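Sensor protein kinase HptS (Staphylococcus aureus, PDB 6LKI) probably acts as a membrane-bound histidine kinase that senses an extracellular signal together with a partner protein and passes it on by phosphorylation. Local coordinates at residues Pro57-Tyr62 against Tyr103-Pro108; Met83-Thr88 against Met99-Met104; Asp35-His40 against Phe93-Tyr98; Glu8-Leu13 against Val156-Ala161. All coordinates share one frame; numbering follows the deposited sequence.

Interaction 1. Residues Pro57-Tyr62 against Tyr103-Pro108; sequences PATLYY and YMANTP
T59 and N106 are joined twice, once through the backbone and once through their side chains. T59 N donates to N106 O at 2.8 Å, while T59 OG1 donates to N106 OD1 at 2.8 Å, approaching from above the amide plane. In N106, chi1 of 61° places CG between the backbone N and the carbonyl carbon, and chi2 then turns OD1 to the T59 hydroxyl. A105 N reaches T59 O at 3.0 Å, and Y61 and Y103 exchange both backbone bonds of an antiparallel hydrogen-bonded pair. The two strands, 59-66 and 97-106, are the inner pair of a four-stranded antiparallel sheet of order 2-1-4-3, consistent with a PAS-like or Cache-type sensor module. On the face bearing Y61, A105 CB lies in the plane of the tyrosine ring, at its edge, 3.8 Å from Y61 CE2. On the opposite face L60 CD2 rests 3.8 Å from M104 CB, and A58 CB, from the loop before the strand, approaches M104 CG at 4.0 Å. Farther out, L60 packs on T16 of helix 2-31 and I53 of helix 39-55. T107 is the N-cap of helix 108-116, its OG1 bonded to L110 N.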
# COMPACT_ATOMS: atom_id res chain seq x y z
N PRO B 57 3.99 -8.06 -28.47
CA PRO B 57 3.65 -9.49 -28.58
C PRO B 57 3.18 -10.10 -27.28
O PRO B 57 2.20 -10.86 -27.28
CB PRO B 57 4.97 -10.12 -29.06
CG PRO B 57 5.74 -8.99 -29.67
CD PRO B 57 5.37 -7.77 -28.88
N ALA B 58 3.83 -9.78 -26.17
CA ALA B 58 3.54 -10.41 -24.89
C ALA B 58 2.14 -10.04 -24.39
O ALA B 58 1.54 -9.05 -24.81
CB ALA B 58 4.58 -10.03 -23.85
N THR B 59 1.63 -10.87 -23.48
CA THR B 59 0.40 -10.57 -22.77
C THR B 59 0.73 -9.66 -21.59
O THR B 59 1.38 -10.09 -20.63
CB THR B 59 -0.28 -11.86 -22.29
OG1 THR B 59 -0.60 -12.68 -23.42
CG2 THR B 59 -1.56 -11.53 -21.53
N LEU B 60 0.31 -8.41 -21.67
CA LEU B 60 0.65 -7.41 -20.68
C LEU B 60 -0.60 -6.89 -19.99
O LEU B 60 -1.66 -6.77 -20.62
CB LEU B 60 1.41 -6.24 -21.32
CG LEU B 60 2.69 -6.61 -22.08
CD1 LEU B 60 3.28 -5.39 -22.76
CD2 LEU B 60 3.69 -7.25 -21.14
N TYR B 61 -0.48 -6.60 -18.70
CA TYR B 61 -1.54 -5.98 -17.92
C TYR B 61 -1.00 -4.71 -17.29
O TYR B 61 0.10 -4.70 -16.73
CB TYR B 61 -2.05 -6.94 -16.83
CG TYR B 61 -2.77 -8.14 -17.40
CD1 TYR B 61 -4.07 -8.03 -17.88
CD2 TYR B 61 -2.13 -9.37 -17.49
CE1 TYR B 61 -4.72 -9.12 -18.41
CE2 TYR B 61 -2.78 -10.47 -18.02
CZ TYR B 61 -4.07 -10.34 -18.48
OH TYR B 61 -4.72 -11.42 -19.02
N TYR B 62 -1.76 -3.62 -17.41
CA TYR B 62 -1.38 -2.36 -16.80
C TYR B 62 -2.21 -2.11 -15.55
O TYR B 62 -3.38 -2.51 -15.46
CB TYR B 62 -1.54 -1.19 -17.78
CG TYR B 62 -2.92 -1.01 -18.36
CD1 TYR B 62 -3.93 -0.36 -17.65
CD2 TYR B 62 -3.22 -1.48 -19.63
CE1 TYR B 62 -5.19 -0.19 -18.19
CE2 TYR B 62 -4.48 -1.31 -20.18
CZ TYR B 62 -5.46 -0.67 -19.45
OH TYR B 62 -6.72 -0.50 -19.99
N TYR B 103 2.72 -5.37 -16.14
CA TYR B 103 3.08 -6.74 -15.78
C TYR B 103 3.02 -7.63 -17.01
O TYR B 103 2.15 -7.46 -17.87
CB TYR B 103 2.14 -7.29 -14.71
CG TYR B 103 2.17 -6.53 -13.40
CD1 TYR B 103 1.37 -5.40 -13.22
CD2 TYR B 103 2.99 -6.93 -12.36
CE1 TYR B 103 1.40 -4.70 -12.03
CE2 TYR B 103 3.02 -6.23 -11.17
CZ TYR B 103 2.22 -5.12 -11.01
OH TYR B 103 2.25 -4.42 -9.82
N MET B 104 3.95 -8.58 -17.09
CA MET B 104 3.97 -9.58 -18.15
C MET B 104 3.48 -10.90 -17.58
O MET B 104 4.07 -11.43 -16.63
CB MET B 104 5.38 -9.73 -18.74
CG MET B 104 5.45 -10.63 -19.96
SD MET B 104 5.64 -12.38 -19.53
CE MET B 104 7.32 -12.40 -18.91
N ALA B 105 2.40 -11.43 -18.15
CA ALA B 105 1.85 -12.70 -17.70
C ALA B 105 2.37 -13.87 -18.52
O ALA B 105 2.59 -14.96 -17.98
CB ALA B 105 0.32 -12.67 -17.75
N ASN B 106 2.57 -13.67 -19.82
CA ASN B 106 3.11 -14.68 -20.72
C ASN B 106 3.49 -13.99 -22.02
O ASN B 106 3.17 -12.82 -22.25
CB ASN B 106 2.12 -15.82 -20.97
CG ASN B 106 0.83 -15.34 -21.62
OD1 ASN B 106 0.80 -15.00 -22.80
ND2 ASN B 106 -0.25 -15.30 -20.84
N THR B 107 4.21 -14.73 -22.87
CA THR B 107 4.51 -14.29 -24.22
C THR B 107 4.15 -15.41 -25.19
O THR B 107 4.19 -16.59 -24.83
CB THR B 107 5.99 -13.92 -24.40
OG1 THR B 107 6.78 -15.11 -24.52
CG2 THR B 107 6.50 -13.10 -23.22
N PRO B 108 3.77 -15.06 -26.42
CA PRO B 108 3.46 -16.11 -27.41
C PRO B 108 4.62 -17.05 -27.66
O PRO B 108 4.40 -18.23 -27.98
CB PRO B 108 3.08 -15.32 -28.66
CG PRO B 108 2.65 -13.99 -28.16
CD PRO B 108 3.50 -13.71 -26.95

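Interaction 2. Residues Met83-Thr88 against Met99-Met104; sequences MYLFST and MLKIYM
Y84 and M104 face each other as an antiparallel hydrogen-bonded pair, Y84 N meeting M104 O at 2.9 Å and M104 N meeting Y84 O at 2.8 Å. I102 O takes F86 N at 2.8 Å, nearly along the C=O axis, and S87 N only weakly, so F86 and S87 both oppose I102 in a classic beta bulge; I102 N to S87 O resumes the pairing.

The Y103 ring is approached from opposite sides. L85 CD1 lies over one face, 4.0 Å from the centroid and displaced toward the rim; L85 CG is anti to the backbone N (chi1 179°), and chi2 of 55° then sets CD1 over the ring. M83, crossing Y103 at about a right angle, comes in obliquely from the other side: M83 SD packs 3.8 Å from Y103 CB and stands 5.4 Å from the ring centroid, a Met-aromatic contact.

Elsewhere, M104 CE touches Y84 CB, and T88 CG2 meets M99 CE at 3.7 Å. S87 OG lies against the I102 side chain and shares a water with L100 O.

Outside the hairpin of strands 84-92 and 97-106, F86, S87 and I102 pack on I20 of helix 2-31, Y84 OH bonds H163 ND1, and K101 NZ forms a salt bridge with an acidic side chain of another protein's chain. Strand 59-66 flanks the other edge of strand 97-106.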
# COMPACT_ATOMS: atom_id res chain seq x y z
N MET B 83 2.93 -12.64 -11.88
CA MET B 83 3.39 -12.05 -13.12
C MET B 83 4.75 -11.40 -12.92
O MET B 83 5.24 -11.26 -11.80
CB MET B 83 2.38 -11.01 -13.63
CG MET B 83 0.97 -11.54 -13.84
SD MET B 83 -0.16 -10.23 -14.33
CE MET B 83 -1.72 -11.11 -14.34
N TYR B 84 5.35 -11.00 -14.04
CA TYR B 84 6.65 -10.34 -14.04
C TYR B 84 6.43 -8.83 -14.10
O TYR B 84 5.89 -8.32 -15.09
CB TYR B 84 7.49 -10.81 -15.22
CG TYR B 84 8.79 -10.06 -15.39
CD1 TYR B 84 9.76 -10.07 -14.39
CD2 TYR B 84 9.07 -9.35 -16.55
CE1 TYR B 84 10.95 -9.39 -14.53
CE2 TYR B 84 10.26 -8.66 -16.71
CZ TYR B 84 11.20 -8.69 -15.70
OH TYR B 84 12.38 -8.01 -15.84
N LEU B 85 6.85 -8.13 -13.05
CA LEU B 85 6.80 -6.67 -13.06
C LEU B 85 7.82 -6.15 -14.06
O LEU B 85 9.03 -6.27 -13.85
CB LEU B 85 7.07 -6.12 -11.66
CG LEU B 85 7.06 -4.59 -11.55
CD1 LEU B 85 5.76 -4.02 -12.09
CD2 LEU B 85 7.28 -4.15 -10.11
N PHE B 86 7.22 -5.44 -14.96
CA PHE B 86 8.09 -5.24 -16.12
C PHE B 86 8.42 -3.77 -16.38
O PHE B 86 9.56 -3.45 -16.70
CB PHE B 86 7.45 -5.87 -17.36
CG PHE B 86 8.24 -5.65 -18.63
CD1 PHE B 86 9.34 -6.44 -18.92
CD2 PHE B 86 7.87 -4.67 -19.54
CE1 PHE B 86 10.07 -6.25 -20.08
CE2 PHE B 86 8.60 -4.48 -20.70
CZ PHE B 86 9.69 -5.27 -20.97
N SER B 87 7.69 -2.81 -15.90
CA SER B 87 8.03 -1.40 -15.88
C SER B 87 7.20 -0.68 -14.83
O SER B 87 6.08 -1.07 -14.52
CB SER B 87 7.82 -0.75 -17.25
OG SER B 87 6.45 -0.72 -17.60
N THR B 88 7.79 0.39 -14.28
CA THR B 88 7.13 1.25 -13.31
C THR B 88 7.41 2.70 -13.69
O THR B 88 8.56 3.05 -13.97
CB THR B 88 7.62 0.97 -11.88
OG1 THR B 88 7.47 -0.42 -11.59
CG2 THR B 88 6.84 1.79 -10.87
N MET B 99 0.69 6.22 -10.60
CA MET B 99 1.72 5.22 -10.81
C MET B 99 1.25 4.22 -11.86
O MET B 99 0.14 3.68 -11.75
CB MET B 99 2.06 4.49 -9.50
CG MET B 99 2.65 5.38 -8.42
SD MET B 99 4.18 6.20 -8.92
CE MET B 99 5.20 4.79 -9.33
N LEU B 100 2.08 3.99 -12.87
CA LEU B 100 1.78 3.04 -13.93
C LEU B 100 2.72 1.86 -13.82
O LEU B 100 3.94 2.01 -13.96
CB LEU B 100 1.90 3.69 -15.31
CG LEU B 100 1.75 2.75 -16.50
CD1 LEU B 100 0.36 2.11 -16.51
CD2 LEU B 100 2.02 3.47 -17.82
N LYS B 101 2.16 0.69 -13.58
CA LYS B 101 2.90 -0.52 -13.60
C LYS B 101 2.42 -1.43 -14.69
O LYS B 101 1.28 -1.57 -14.86
CB LYS B 101 2.76 -1.22 -12.28
CG LYS B 101 3.12 -0.36 -11.13
CD LYS B 101 3.49 -1.24 -9.97
CE LYS B 101 3.01 -0.66 -8.68
NZ LYS B 101 3.75 0.56 -8.29
N ILE B 102 3.34 -2.07 -15.39
CA ILE B 102 3.02 -2.99 -16.48
C ILE B 102 3.58 -4.36 -16.12
O ILE B 102 4.77 -4.49 -15.82
CB ILE B 102 3.58 -2.50 -17.82
CG1 ILE B 102 2.93 -1.17 -18.21
CG2 ILE B 102 3.35 -3.54 -18.91
CD1 ILE B 102 3.44 -0.60 -19.51
N TYR B 103 2.72 -5.37 -16.14
CA TYR B 103 3.08 -6.74 -15.78
C TYR B 103 3.02 -7.63 -17.01
O TYR B 103 2.15 -7.46 -17.87
CB TYR B 103 2.14 -7.29 -14.71
CG TYR B 103 2.17 -6.53 -13.40
CD1 TYR B 103 1.37 -5.40 -13.22
CD2 TYR B 103 2.99 -6.93 -12.36
CE1 TYR B 103 1.40 -4.70 -12.03
CE2 TYR B 103 3.02 -6.23 -11.17
CZ TYR B 103 2.22 -5.12 -11.01
OH TYR B 103 2.25 -4.42 -9.82
N MET B 104 3.95 -8.58 -17.09
CA MET B 104 3.97 -9.58 -18.15
C MET B 104 3.48 -10.90 -17.58
O MET B 104 4.07 -11.43 -16.63
CB MET B 104 5.38 -9.73 -18.74
CG MET B 104 5.45 -10.63 -19.96
SD MET B 104 5.64 -12.38 -19.53
CE MET B 104 7.32 -12.40 -18.91
O HOH W 1 5.13 1.34 -16.54

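Interaction 3. Residues Asp35-His40 against Phe93-Tyr98; sequences DLTNHH and FKNSTY
L36 turns its CD1 methyl into the corner made by two aromatic rings, F93 and Y98, that are steeply inclined to each other, about 70° apart. The methyl lies over the centre of both, 3.8 Å from the F93 centroid and 3.5 Å from that of Y98, a double CH-pi contact. L36 and Y98 slide past each other in opposite directions, and L36 CB lies 3.3 Å from Y98 OH.

N95 crosses D35 at about a right angle and joins the polar groups beside it. Its CG lies between the backbone N and the carbonyl carbon (chi1 59°). From there OD1 accepts L36 N at 3.2 Å, the donor standing well above the amide plane, while ND2 donates nearly within that plane to Y98 OH at 2.9 Å. The same hydroxyl is bonded to Q69 OE1, and the F93 ring stacks on F31, so both aromatic walls have second-shell support. D35 OD1 receives T37 N at 3.0 Å and T37 OG1 at 2.6 Å, both from one face of the carboxylate.

The bond to T37 N closes an Asx turn, overlaid on a type I turn from D35 to N38, the N-cap of helix 39-55; the arrangement thus docks a helix-entry turn onto the connection of a beta hairpin.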
# COMPACT_ATOMS: atom_id res chain seq x y z
N ASP B 35 -7.28 15.04 -17.21
CA ASP B 35 -7.82 15.02 -15.85
C ASP B 35 -8.55 13.69 -15.66
O ASP B 35 -9.63 13.48 -16.21
CB ASP B 35 -8.75 16.21 -15.63
CG ASP B 35 -9.31 16.28 -14.22
OD1 ASP B 35 -9.12 15.33 -13.42
OD2 ASP B 35 -9.96 17.30 -13.90
N LEU B 36 -7.96 12.80 -14.86
CA LEU B 36 -8.51 11.46 -14.68
C LEU B 36 -9.72 11.42 -13.75
O LEU B 36 -10.22 10.33 -13.47
CB LEU B 36 -7.42 10.51 -14.17
CG LEU B 36 -6.26 10.30 -15.15
CD1 LEU B 36 -5.42 9.09 -14.76
CD2 LEU B 36 -6.78 10.15 -16.58
N THR B 37 -10.19 12.57 -13.27
CA THR B 37 -11.52 12.65 -12.68
C THR B 37 -12.59 12.97 -13.71
O THR B 37 -13.78 12.95 -13.38
CB THR B 37 -11.55 13.70 -11.56
OG1 THR B 37 -11.29 14.99 -12.11
CG2 THR B 37 -10.51 13.38 -10.49
N ASN B 38 -12.18 13.27 -14.94
CA ASN B 38 -13.09 13.51 -16.05
C ASN B 38 -13.18 12.24 -16.89
O ASN B 38 -12.15 11.70 -17.31
CB ASN B 38 -12.59 14.69 -16.90
CG ASN B 38 -13.50 15.01 -18.06
OD1 ASN B 38 -13.55 14.27 -19.04
ND2 ASN B 38 -14.22 16.12 -17.96
N HIS B 39 -14.41 11.78 -17.14
CA HIS B 39 -14.58 10.48 -17.78
C HIS B 39 -14.14 10.50 -19.24
O HIS B 39 -13.77 9.45 -19.78
CB HIS B 39 -16.03 10.02 -17.65
CG HIS B 39 -16.98 10.72 -18.57
ND1 HIS B 39 -17.21 10.31 -19.87
CD2 HIS B 39 -17.77 11.80 -18.37
CE1 HIS B 39 -18.10 11.11 -20.43
NE2 HIS B 39 -18.46 12.02 -19.54
N HIS B 40 -14.17 11.67 -19.89
CA HIS B 40 -13.63 11.75 -21.25
C HIS B 40 -12.13 11.51 -21.27
O HIS B 40 -11.62 10.80 -22.15
CB HIS B 40 -13.95 13.12 -21.87
CG HIS B 40 -15.40 13.34 -22.13
ND1 HIS B 40 -15.99 13.08 -23.35
CD2 HIS B 40 -16.39 13.82 -21.34
CE1 HIS B 40 -17.27 13.38 -23.29
NE2 HIS B 40 -17.54 13.83 -22.08
N PHE B 93 -0.38 13.61 -14.19
CA PHE B 93 -1.57 13.96 -14.94
C PHE B 93 -2.03 15.35 -14.53
O PHE B 93 -1.42 16.02 -13.69
CB PHE B 93 -2.66 12.91 -14.73
CG PHE B 93 -2.50 11.68 -15.58
CD1 PHE B 93 -1.58 10.70 -15.24
CD2 PHE B 93 -3.25 11.52 -16.73
CE1 PHE B 93 -1.43 9.57 -16.03
CE2 PHE B 93 -3.10 10.39 -17.53
CZ PHE B 93 -2.19 9.42 -17.17
N LYS B 94 -3.13 15.80 -15.14
CA LYS B 94 -3.61 17.16 -14.89
C LYS B 94 -4.08 17.35 -13.45
O LYS B 94 -3.93 18.44 -12.89
CB LYS B 94 -4.73 17.50 -15.86
CG LYS B 94 -5.16 18.96 -15.86
CD LYS B 94 -6.32 19.17 -16.82
CE LYS B 94 -6.75 20.63 -16.87
NZ LYS B 94 -5.67 21.51 -17.40
N ASN B 95 -4.64 16.30 -12.84
CA ASN B 95 -5.25 16.41 -11.52
C ASN B 95 -4.38 15.89 -10.39
O ASN B 95 -4.47 16.40 -9.27
CB ASN B 95 -6.59 15.66 -11.50
CG ASN B 95 -6.43 14.19 -11.83
OD1 ASN B 95 -5.78 13.83 -12.81
ND2 ASN B 95 -7.02 13.33 -11.01
N SER B 96 -3.54 14.89 -10.65
CA SER B 96 -2.76 14.26 -9.59
C SER B 96 -1.67 13.42 -10.25
O SER B 96 -1.58 13.32 -11.47
CB SER B 96 -3.65 13.41 -8.68
OG SER B 96 -2.89 12.82 -7.63
N THR B 97 -0.84 12.80 -9.40
CA THR B 97 0.20 11.89 -9.85
C THR B 97 -0.32 10.46 -9.79
O THR B 97 -0.94 10.06 -8.80
CB THR B 97 1.46 12.05 -8.99
OG1 THR B 97 2.19 13.21 -9.40
CG2 THR B 97 2.36 10.82 -9.11
N TYR B 98 -0.06 9.70 -10.85
CA TYR B 98 -0.48 8.31 -10.93
C TYR B 98 0.73 7.42 -11.18
O TYR B 98 1.68 7.81 -11.86
CB TYR B 98 -1.51 8.11 -12.05
CG TYR B 98 -2.86 8.75 -11.78
CD1 TYR B 98 -3.02 10.13 -11.86
CD2 TYR B 98 -3.96 7.98 -11.45
CE1 TYR B 98 -4.24 10.72 -11.61
CE2 TYR B 98 -5.19 8.56 -11.19
CZ TYR B 98 -5.32 9.93 -11.27
OH TYR B 98 -6.55 10.51 -11.02

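Interaction 4. Residues Glu8-Leu13 against Val156-Ala161; sequences ESQSSL and VKLNHA
Q10 carries most of this contact, laying its aliphatic stem against V156 and reaching with its amide toward K157 and N159. Its CG is anti to the backbone N (chi1 -175°). V156 answers with one branch: CG2, held between its backbone N and carbonyl carbon, comes 3.6 Å from Q10 CB and almost as near Q10 CG. A chi2 of -84° turns Q10 CD aside, and chi3 then sets Q10 NE2 3.7 Å from K157 O and 4.2 Å from N159 CB, proximity without a hydrogen bond; the side chains of Q10 and N159 cross at a slant, their amide planes 73° apart.

One helical turn later, L13 completes the apolar side. Its CD1 approaches L158 CD2 at 4.2 Å, and the same L158 methyl lies near Q10 CG, so a single leucine branch touches both helix residues. K157 starts from the far side of its strand, and its NZ donates to L158 O at 3.0 Å, within the carbonyl plane, and weakly to A161 O.

Polar traffic between the segments runs through solvent. One water donates to Q10 O at 2.9 Å and accepts from N159 N at 3.2 Å; another lies 2.9 Å from H160 ND1 and donates weakly to L13 O.

L158 also packs on H163 and L165 of strand 163-169. The long helix 2-31 is thereby fastened to the end of edge strand 152-157 in the second sheet, an arrangement consistent with a double-Cache-like sensor domain, in which an N-terminal helix runs past two sheet modules.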
# COMPACT_ATOMS: atom_id res chain seq x y z
N GLU B 8 15.84 -15.03 -28.95
CA GLU B 8 14.65 -14.40 -29.53
C GLU B 8 13.78 -13.78 -28.45
O GLU B 8 13.24 -12.68 -28.63
CB GLU B 8 13.85 -15.42 -30.34
CG GLU B 8 14.65 -16.09 -31.45
CD GLU B 8 13.79 -16.98 -32.33
OE1 GLU B 8 13.85 -16.86 -33.57
OE2 GLU B 8 13.05 -17.81 -31.77
N SER B 9 13.61 -14.47 -27.32
CA SER B 9 12.80 -13.93 -26.23
C SER B 9 13.47 -12.72 -25.59
O SER B 9 12.80 -11.72 -25.29
CB SER B 9 12.52 -15.01 -25.19
OG SER B 9 11.48 -15.87 -25.62
N GLN B 10 14.79 -12.78 -25.38
CA GLN B 10 15.51 -11.62 -24.89
C GLN B 10 15.32 -10.43 -25.81
O GLN B 10 15.02 -9.32 -25.36
CB GLN B 10 17.00 -11.93 -24.72
CG GLN B 10 17.83 -10.81 -24.08
CD GLN B 10 18.30 -9.74 -25.06
OE1 GLN B 10 18.24 -9.92 -26.28
NE2 GLN B 10 18.75 -8.61 -24.53
N SER B 11 15.49 -10.64 -27.12
CA SER B 11 15.37 -9.55 -28.07
C SER B 11 13.93 -9.04 -28.14
O SER B 11 13.70 -7.83 -28.27
CB SER B 11 15.84 -10.00 -29.45
OG SER B 11 15.69 -8.97 -30.40
N SER B 12 12.95 -9.94 -28.05
CA SER B 12 11.56 -9.52 -28.05
C SER B 12 11.22 -8.73 -26.78
O SER B 12 10.56 -7.69 -26.85
CB SER B 12 10.64 -10.73 -28.19
OG SER B 12 9.30 -10.34 -28.43
N LEU B 13 11.67 -9.22 -25.62
CA LEU B 13 11.47 -8.47 -24.38
C LEU B 13 12.27 -7.17 -24.39
O LEU B 13 11.81 -6.17 -23.83
CB LEU B 13 11.86 -9.33 -23.18
CG LEU B 13 10.99 -10.57 -22.92
CD1 LEU B 13 11.62 -11.45 -21.85
CD2 LEU B 13 9.58 -10.17 -22.53
N VAL B 156 20.44 -15.61 -20.54
CA VAL B 156 20.95 -14.34 -21.05
C VAL B 156 20.53 -13.24 -20.08
O VAL B 156 19.63 -13.42 -19.26
CB VAL B 156 20.44 -14.00 -22.47
CG1 VAL B 156 21.00 -14.98 -23.50
CG2 VAL B 156 18.92 -13.98 -22.50
N LYS B 157 21.19 -12.10 -20.20
CA LYS B 157 20.91 -10.95 -19.35
C LYS B 157 19.87 -10.06 -20.02
O LYS B 157 20.04 -9.67 -21.18
CB LYS B 157 22.19 -10.16 -19.05
CG LYS B 157 22.07 -9.16 -17.91
CD LYS B 157 22.28 -7.74 -18.41
CE LYS B 157 21.95 -6.72 -17.34
NZ LYS B 157 21.37 -5.48 -17.93
N LEU B 158 18.81 -9.74 -19.29
CA LEU B 158 17.78 -8.86 -19.83
C LEU B 158 18.29 -7.42 -19.87
O LEU B 158 19.07 -6.99 -19.02
CB LEU B 158 16.50 -8.96 -19.01
CG LEU B 158 15.75 -10.29 -19.16
CD1 LEU B 158 14.40 -10.25 -18.46
CD2 LEU B 158 15.59 -10.67 -20.62
N ASN B 159 17.81 -6.67 -20.86
CA ASN B 159 18.43 -5.39 -21.19
C ASN B 159 18.05 -4.29 -20.21
O ASN B 159 18.86 -3.39 -19.94
CB ASN B 159 18.05 -4.99 -22.61
CG ASN B 159 18.71 -3.69 -23.04
OD1 ASN B 159 18.10 -2.62 -22.96
ND2 ASN B 159 19.95 -3.78 -23.51
N HIS B 160 16.83 -4.33 -19.67
CA HIS B 160 16.29 -3.19 -18.94
C HIS B 160 16.61 -3.20 -17.45
O HIS B 160 16.49 -2.16 -16.80
CB HIS B 160 14.77 -3.13 -19.12
CG HIS B 160 14.05 -4.25 -18.43
ND1 HIS B 160 14.05 -5.54 -18.91
CD2 HIS B 160 13.30 -4.27 -17.30
CE1 HIS B 160 13.34 -6.31 -18.10
NE2 HIS B 160 12.88 -5.56 -17.12
N ALA B 161 17.01 -4.34 -16.90
CA ALA B 161 17.32 -4.43 -15.48
C ALA B 161 18.29 -5.58 -15.26
O ALA B 161 18.60 -6.34 -16.17
CB ALA B 161 16.05 -4.60 -14.63
O HOH W 2 15.68 -7.97 -22.92
O HOH W 3 14.24 -6.05 -21.71

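How the interactions relate
Interactions 1, 2 and 4 touch one another; interaction 3 lies farther off, though its segment 93-98 runs directly into 99-104. Interactions 1 and 2 flank the two edges of strand 97-106, share Y103 and M104, and have centres about 10 Å apart; M83 CE also touches Y61 CD2 at 3.6 Å. Interaction 4 belongs to the other sheet module, yet Y84 OH of interaction 2 lies 2.8 Å from its H160 NE2, one of the places where the two modules adjoin, and P57 CG of interaction 1 meets its S12 OG at 4.0 Å. The centres of interactions 3 and 4 are about 33 Å apart. Contacts with the partner protein's chain involve interactions 2 and 3.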